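Local coordinates for uncharacterized protein (Thermus thermophilus HB8, PDB 6SCE), which acts in type III CRISPR defence as a DNA nuclease that is activated by cyclic oligoadenylate, at residues A[19-24]-A[58-63]; A[95-100]-A[389-394]. One frame throughout, in Å; residues are numbered along the deposited sequence.

Interaction 1 (A[19-24]-A[58-63]); sequences LGLKVV and SEKGVL
Lys60 NZ forms a salt bridge with Glu25 OE1, and in reaching across to that carboxylate the lysine lays its CE against Leu21. The closest pair is Lys60 CE and Leu21 CD2, 3.8 Å apart. The two side chains run alongside one another in opposing senses, the methyl meeting the hydrocarbon just before the ammonium. Lysine suits the place because it is two-natured: its methylenes can cover a leucine while its charge serves an acid one helical turn further on. The chain is bent twice to do so, with chi3 and chi4 both 58°. Leu21 is met from a second direction by Val62, whose CG2 is 4.4 Å from Leu21 CD2, a loose apolar contact between buried branched residues.

The setting is a Rossmann-like alternation of strands and helices, as expected of a CARF domain. Helix 15-28 joins strands 5-10 and 33-38, helix 44-59 joins strands 33-38 and 64-67, and the turn ending the second helix packs on the first. That turn is a Schellman motif: Gly61 has a positive phi of 72°, which a glycine adopts with little strain, and Gly61 N bonds to Ser58 O at 3.0 Å. The side chains of Lys60 and Val62, on either side of Gly61 in sequence, both leave the backbone toward 19-24. Leu21 stretches out to meet them with CG anti to its own N (chi1 -178°). It also touches Tyr6 of strand 5-10 and Val31 of the following loop, while nearby Lys22 NZ turns to Glu142 and to the carbonyl of Glu136.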
loop_
_atom_site.group_PDB
_atom_site.type_symbol
_atom_site.label_atom_id
_atom_site.label_comp_id
_atom_site.label_asym_id
_atom_site.label_seq_id
_atom_site.Cartn_x
_atom_site.Cartn_y
_atom_site.Cartn_z
ATOM N N LEU A 19 -20.465 -5.292 -7.447
ATOM C CA LEU A 19 -21.370 -4.696 -6.510
ATOM C C LEU A 19 -22.175 -3.548 -7.126
ATOM O O LEU A 19 -23.406 -3.460 -6.918
ATOM C CB LEU A 19 -20.605 -4.231 -5.264
ATOM C CG LEU A 19 -21.415 -3.563 -4.175
ATOM C CD1 LEU A 19 -22.514 -4.485 -3.657
ATOM C CD2 LEU A 19 -20.489 -3.128 -3.037
ATOM N N GLY A 20 -21.513 -2.669 -7.905
ATOM C CA GLY A 20 -22.204 -1.552 -8.535
ATOM C C GLY A 20 -23.253 -2.022 -9.527
ATOM O O GLY A 20 -24.354 -1.452 -9.575
ATOM N N LEU A 21 -22.964 -3.101 -10.253
ATOM C CA LEU A 21 -23.946 -3.710 -11.150
ATOM C C LEU A 21 -25.176 -4.212 -10.364
ATOM O O LEU A 21 -26.315 -3.951 -10.767
ATOM C CB LEU A 21 -23.331 -4.825 -11.982
ATOM C CG LEU A 21 -24.272 -5.484 -12.988
ATOM C CD1 LEU A 21 -24.934 -4.511 -13.966
ATOM C CD2 LEU A 21 -23.558 -6.590 -13.744
ATOM N N LYS A 22 -24.948 -4.855 -9.216
ATOM C CA LYS A 22 -26.069 -5.344 -8.382
ATOM C C LYS A 22 -26.916 -4.167 -7.926
ATOM O O LYS A 22 -28.137 -4.271 -7.882
ATOM C CB LYS A 22 -25.567 -6.177 -7.190
ATOM C CG LYS A 22 -24.871 -7.458 -7.615
ATOM C CD LYS A 22 -24.429 -8.270 -6.399
ATOM C CE LYS A 22 -25.592 -9.017 -5.749
ATOM N NZ LYS A 22 -25.220 -9.525 -4.396
ATOM N N VAL A 23 -26.281 -3.042 -7.603
ATOM C CA VAL A 23 -27.000 -1.846 -7.195
ATOM C C VAL A 23 -27.899 -1.338 -8.328
ATOM O O VAL A 23 -29.110 -1.071 -8.120
ATOM C CB VAL A 23 -26.032 -0.734 -6.765
ATOM C CG1 VAL A 23 -26.733 0.606 -6.567
ATOM C CG2 VAL A 23 -25.256 -1.135 -5.532
ATOM N N VAL A 24 -27.336 -1.235 -9.524
ATOM C CA VAL A 24 -28.103 -0.764 -10.678
ATOM C C VAL A 24 -29.286 -1.701 -10.971
ATOM O O VAL A 24 -30.434 -1.256 -11.168
ATOM C CB VAL A 24 -27.212 -0.656 -11.923
ATOM C CG1 VAL A 24 -28.040 -0.213 -13.127
ATOM C CG2 VAL A 24 -26.114 0.369 -11.679
ATOM N N SER A 58 -21.452 -12.775 -18.326
ATOM C CA SER A 58 -22.040 -13.573 -19.390
ATOM C C SER A 58 -23.174 -14.473 -18.845
ATOM O O SER A 58 -24.250 -14.525 -19.430
ATOM C CB SER A 58 -20.959 -14.362 -20.110
ATOM O OG SER A 58 -21.545 -15.292 -20.988
ATOM N N GLU A 59 -22.966 -15.122 -17.704
ATOM C CA GLU A 59 -24.039 -15.910 -17.083
ATOM C C GLU A 59 -25.235 -15.096 -16.667
ATOM O O GLU A 59 -26.372 -15.605 -16.603
ATOM C CB GLU A 59 -23.527 -16.649 -15.842
ATOM C CG GLU A 59 -22.814 -17.933 -16.158
ATOM C CD GLU A 59 -22.430 -18.699 -14.912
ATOM O OE1 GLU A 59 -23.206 -18.752 -13.919
ATOM O OE2 GLU A 59 -21.315 -19.233 -14.918
ATOM N N LYS A 60 -24.991 -13.830 -16.326
ATOM C CA LYS A 60 -26.042 -12.939 -15.958
ATOM C C LYS A 60 -26.814 -12.405 -17.180
ATOM O O LYS A 60 -27.772 -11.651 -17.012
ATOM C CB LYS A 60 -25.492 -11.770 -15.132
ATOM C CG LYS A 60 -25.103 -12.175 -13.712
ATOM C CD LYS A 60 -24.449 -11.036 -12.934
ATOM C CE LYS A 60 -25.327 -9.814 -12.845
ATOM N NZ LYS A 60 -26.650 -10.054 -12.205
ATOM N N GLY A 61 -26.389 -12.771 -18.379
ATOM C CA GLY A 61 -26.996 -12.258 -19.601
ATOM C C GLY A 61 -26.668 -10.801 -19.862
ATOM O O GLY A 61 -27.407 -10.110 -20.568
ATOM N N VAL A 62 -25.563 -10.320 -19.289
ATOM C CA VAL A 62 -25.185 -8.917 -19.441
ATOM C C VAL A 62 -24.116 -8.815 -20.503
ATOM O O VAL A 62 -22.987 -9.322 -20.341
ATOM C CB VAL A 62 -24.706 -8.301 -18.111
ATOM C CG1 VAL A 62 -24.264 -6.850 -18.282
ATOM C CG2 VAL A 62 -25.821 -8.364 -17.087
ATOM N N LEU A 63 -24.472 -8.184 -21.619
ATOM C CA LEU A 63 -23.493 -7.892 -22.658
ATOM C C LEU A 63 -22.515 -6.822 -22.131
ATOM O O LEU A 63 -22.948 -5.902 -21.486
ATOM C CB LEU A 63 -24.202 -7.354 -23.891
ATOM C CG LEU A 63 -25.170 -8.342 -24.568
ATOM C CD1 LEU A 63 -25.977 -7.634 -25.651
ATOM C CD2 LEU A 63 -24.362 -9.506 -25.133
#

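Interaction 2 (A[95-100]-A[389-394]); sequences RFLGHW and GLYLAL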
loop_
_atom_site.group_PDB
_atom_site.type_symbol
_atom_site.label_atom_id
_atom_site.label_comp_id
_atom_site.label_asym_id
_atom_site.label_seq_id
_atom_site.Cartn_x
_atom_site.Cartn_y
_atom_site.Cartn_z
ATOM N N ARG A 95 -11.920 12.869 -12.982
ATOM C CA ARG A 95 -12.183 13.292 -14.372
ATOM C C ARG A 95 -13.566 12.868 -14.873
ATOM O O ARG A 95 -14.291 13.672 -15.478
ATOM C CB ARG A 95 -11.111 12.784 -15.286
ATOM C CG ARG A 95 -9.778 13.477 -14.951
ATOM C CD ARG A 95 -8.761 13.381 -16.019
ATOM N NE ARG A 95 -9.242 14.010 -17.249
ATOM C CZ ARG A 95 -8.692 13.816 -18.430
ATOM N NH1 ARG A 95 -7.612 13.060 -18.548
ATOM N NH2 ARG A 95 -9.231 14.383 -19.506
ATOM N N PHE A 96 -13.958 11.631 -14.571
ATOM C CA PHE A 96 -15.301 11.170 -14.909
ATOM C C PHE A 96 -16.363 11.946 -14.164
ATOM O O PHE A 96 -17.405 12.250 -14.735
ATOM C CB PHE A 96 -15.468 9.675 -14.619
ATOM C CG PHE A 96 -15.078 8.801 -15.754
ATOM C CD1 PHE A 96 -13.835 8.940 -16.362
ATOM C CD2 PHE A 96 -15.938 7.815 -16.222
ATOM C CE1 PHE A 96 -13.463 8.130 -17.407
ATOM C CE2 PHE A 96 -15.565 7.013 -17.284
ATOM C CZ PHE A 96 -14.315 7.150 -17.860
ATOM N N LEU A 97 -16.126 12.295 -12.902
ATOM C CA LEU A 97 -17.143 13.033 -12.168
ATOM C C LEU A 97 -17.378 14.388 -12.846
ATOM O O LEU A 97 -18.533 14.817 -12.974
ATOM C CB LEU A 97 -16.765 13.267 -10.736
ATOM C CG LEU A 97 -17.720 14.103 -9.887
ATOM C CD1 LEU A 97 -19.097 13.465 -9.794
ATOM C CD2 LEU A 97 -17.117 14.304 -8.518
ATOM N N GLY A 98 -16.301 15.047 -13.280
ATOM C CA GLY A 98 -16.456 16.345 -13.995
ATOM C C GLY A 98 -17.365 16.215 -15.219
ATOM O O GLY A 98 -18.216 17.052 -15.455
ATOM N N HIS A 99 -17.172 15.151 -15.982
ATOM C CA HIS A 99 -17.853 14.937 -17.239
ATOM C C HIS A 99 -19.293 14.452 -17.064
ATOM O O HIS A 99 -20.191 14.894 -17.796
ATOM C CB HIS A 99 -17.055 13.929 -18.062
ATOM C CG HIS A 99 -17.658 13.597 -19.398
ATOM N ND1 HIS A 99 -17.448 14.358 -20.534
ATOM C CD2 HIS A 99 -18.461 12.576 -19.779
ATOM C CE1 HIS A 99 -18.091 13.817 -21.550
ATOM N NE2 HIS A 99 -18.716 12.737 -21.121
ATOM N N TRP A 100 -19.521 13.567 -16.088
ATOM C CA TRP A 100 -20.775 12.827 -15.990
ATOM C C TRP A 100 -21.821 13.470 -15.106
ATOM O O TRP A 100 -22.924 12.933 -14.957
ATOM C CB TRP A 100 -20.518 11.333 -15.625
ATOM C CG TRP A 100 -20.012 10.569 -16.795
ATOM C CD1 TRP A 100 -18.759 10.116 -16.996
ATOM C CD2 TRP A 100 -20.749 10.236 -17.955
ATOM N NE1 TRP A 100 -18.671 9.489 -18.197
ATOM C CE2 TRP A 100 -19.889 9.568 -18.816
ATOM C CE3 TRP A 100 -22.072 10.451 -18.351
ATOM C CZ2 TRP A 100 -20.289 9.096 -20.057
ATOM C CZ3 TRP A 100 -22.466 9.982 -19.597
ATOM C CH2 TRP A 100 -21.593 9.324 -20.422
ATOM N N GLY A 389 -14.273 14.064 -2.163
ATOM C CA GLY A 389 -14.622 15.118 -1.222
ATOM C C GLY A 389 -13.657 16.261 -1.234
ATOM O O GLY A 389 -14.032 17.452 -1.195
ATOM N N LEU A 390 -12.382 15.903 -1.311
ATOM C CA LEU A 390 -11.358 16.912 -1.384
ATOM C C LEU A 390 -11.480 17.652 -2.702
ATOM O O LEU A 390 -11.400 18.862 -2.727
ATOM C CB LEU A 390 -9.963 16.296 -1.220
ATOM C CG LEU A 390 -8.749 17.168 -1.586
ATOM C CD1 LEU A 390 -8.781 18.506 -0.908
ATOM C CD2 LEU A 390 -7.492 16.446 -1.144
ATOM N N TYR A 391 -11.652 16.935 -3.804
ATOM C CA TYR A 391 -11.787 17.590 -5.095
ATOM C C TYR A 391 -12.976 18.573 -5.092
ATOM O O TYR A 391 -12.875 19.664 -5.632
ATOM C CB TYR A 391 -11.982 16.553 -6.202
ATOM C CG TYR A 391 -12.451 17.166 -7.487
ATOM C CD1 TYR A 391 -11.596 17.924 -8.266
ATOM C CD2 TYR A 391 -13.744 16.956 -7.941
ATOM C CE1 TYR A 391 -12.028 18.496 -9.462
ATOM C CE2 TYR A 391 -14.185 17.519 -9.131
ATOM C CZ TYR A 391 -13.325 18.285 -9.886
ATOM O OH TYR A 391 -13.791 18.824 -11.084
ATOM N N LEU A 392 -14.070 18.193 -4.444
ATOM C CA LEU A 392 -15.290 19.013 -4.441
ATOM C C LEU A 392 -15.159 20.257 -3.559
ATOM O O LEU A 392 -15.949 21.205 -3.698
ATOM C CB LEU A 392 -16.508 18.168 -4.028
ATOM C CG LEU A 392 -16.934 17.150 -5.092
ATOM C CD1 LEU A 392 -17.915 16.149 -4.540
ATOM C CD2 LEU A 392 -17.514 17.817 -6.331
ATOM N N ALA A 393 -14.179 20.253 -2.672
ATOM C CA ALA A 393 -13.827 21.431 -1.879
ATOM C C ALA A 393 -13.076 22.474 -2.683
ATOM O O ALA A 393 -12.976 23.620 -2.264
ATOM C CB ALA A 393 -12.977 21.033 -0.695
ATOM N N LEU A 394 -12.489 22.066 -3.807
ATOM C CA LEU A 394 -11.629 22.952 -4.564
ATOM C C LEU A 394 -12.451 24.009 -5.302
ATOM O O LEU A 394 -13.647 23.851 -5.486
ATOM C CB LEU A 394 -10.765 22.186 -5.542
ATOM C CG LEU A 394 -9.905 21.119 -4.835
ATOM C CD1 LEU A 394 -9.022 20.475 -5.881
ATOM C CD2 LEU A 394 -9.064 21.625 -3.660
#
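Between 95-100 and 389-394, both close contacts run through Leu97 CD2. One neighbour is Leu392 CD2 at 4.2 Å, methyl against methyl, with the two leucine side chains crossing at about a right angle. The other is Tyr391 CD2 at 4.3 Å, where the methyl approaches the ring obliquely. Across the segments the nearest CA atoms, of Leu97 and Leu392, are 9.9 Å apart, a separation that side chains of leucine length bridge from both sides. Leucine also fits because it asks for no polar partner; no hydrogen bond joins the two segments.

Past its contact with Leu97, the Tyr391 ring extends alongside Gly98, its OH 4.7 Å from Gly98 CA. The helices occupy matching places in two Rossmann-like sheets of identical strand order: helix 90-100 runs between strands 81-84 and 105-111, helix 384-393 between strands 375-378 and 399-404. The contact thus joins two such sheets, an arrangement consistent with paired CARF domains in one chain.

Further out, Leu97 rests on Val107 of its own sheet. Leu392 starts off to one side, but its chi1 of -71°, which sets CG opposite the carbonyl carbon, brings CD2 over to Leu97; it also touches Arg101 and Arg358. Behind it, Leu390 and Ala393 pack on Leu361, seating helix 384-393 against helix 354-370.

Overall arrangement
From the N terminus, the chain passes through helix 15-28, strand 33-38 and helix 44-59 before interaction 1 closes a loop of 33 intervening residues. Interaction 2 opens only later, at helix 90-100, and closes after 288 residues, so the two follow in series and neither nest nor cross. The first is local, holding consecutive connections of one Rossmann-like sheet together. The second is long-range, tying the helix after strand 81-84 of that sheet to its counterpart after strand 375-378. Their centres are about 26 Å apart and their nearest atoms about 13 Å. The nearest atoms of interaction 1 are about 5 Å from the bound nucleic acid, and those of interaction 2 about 11 Å.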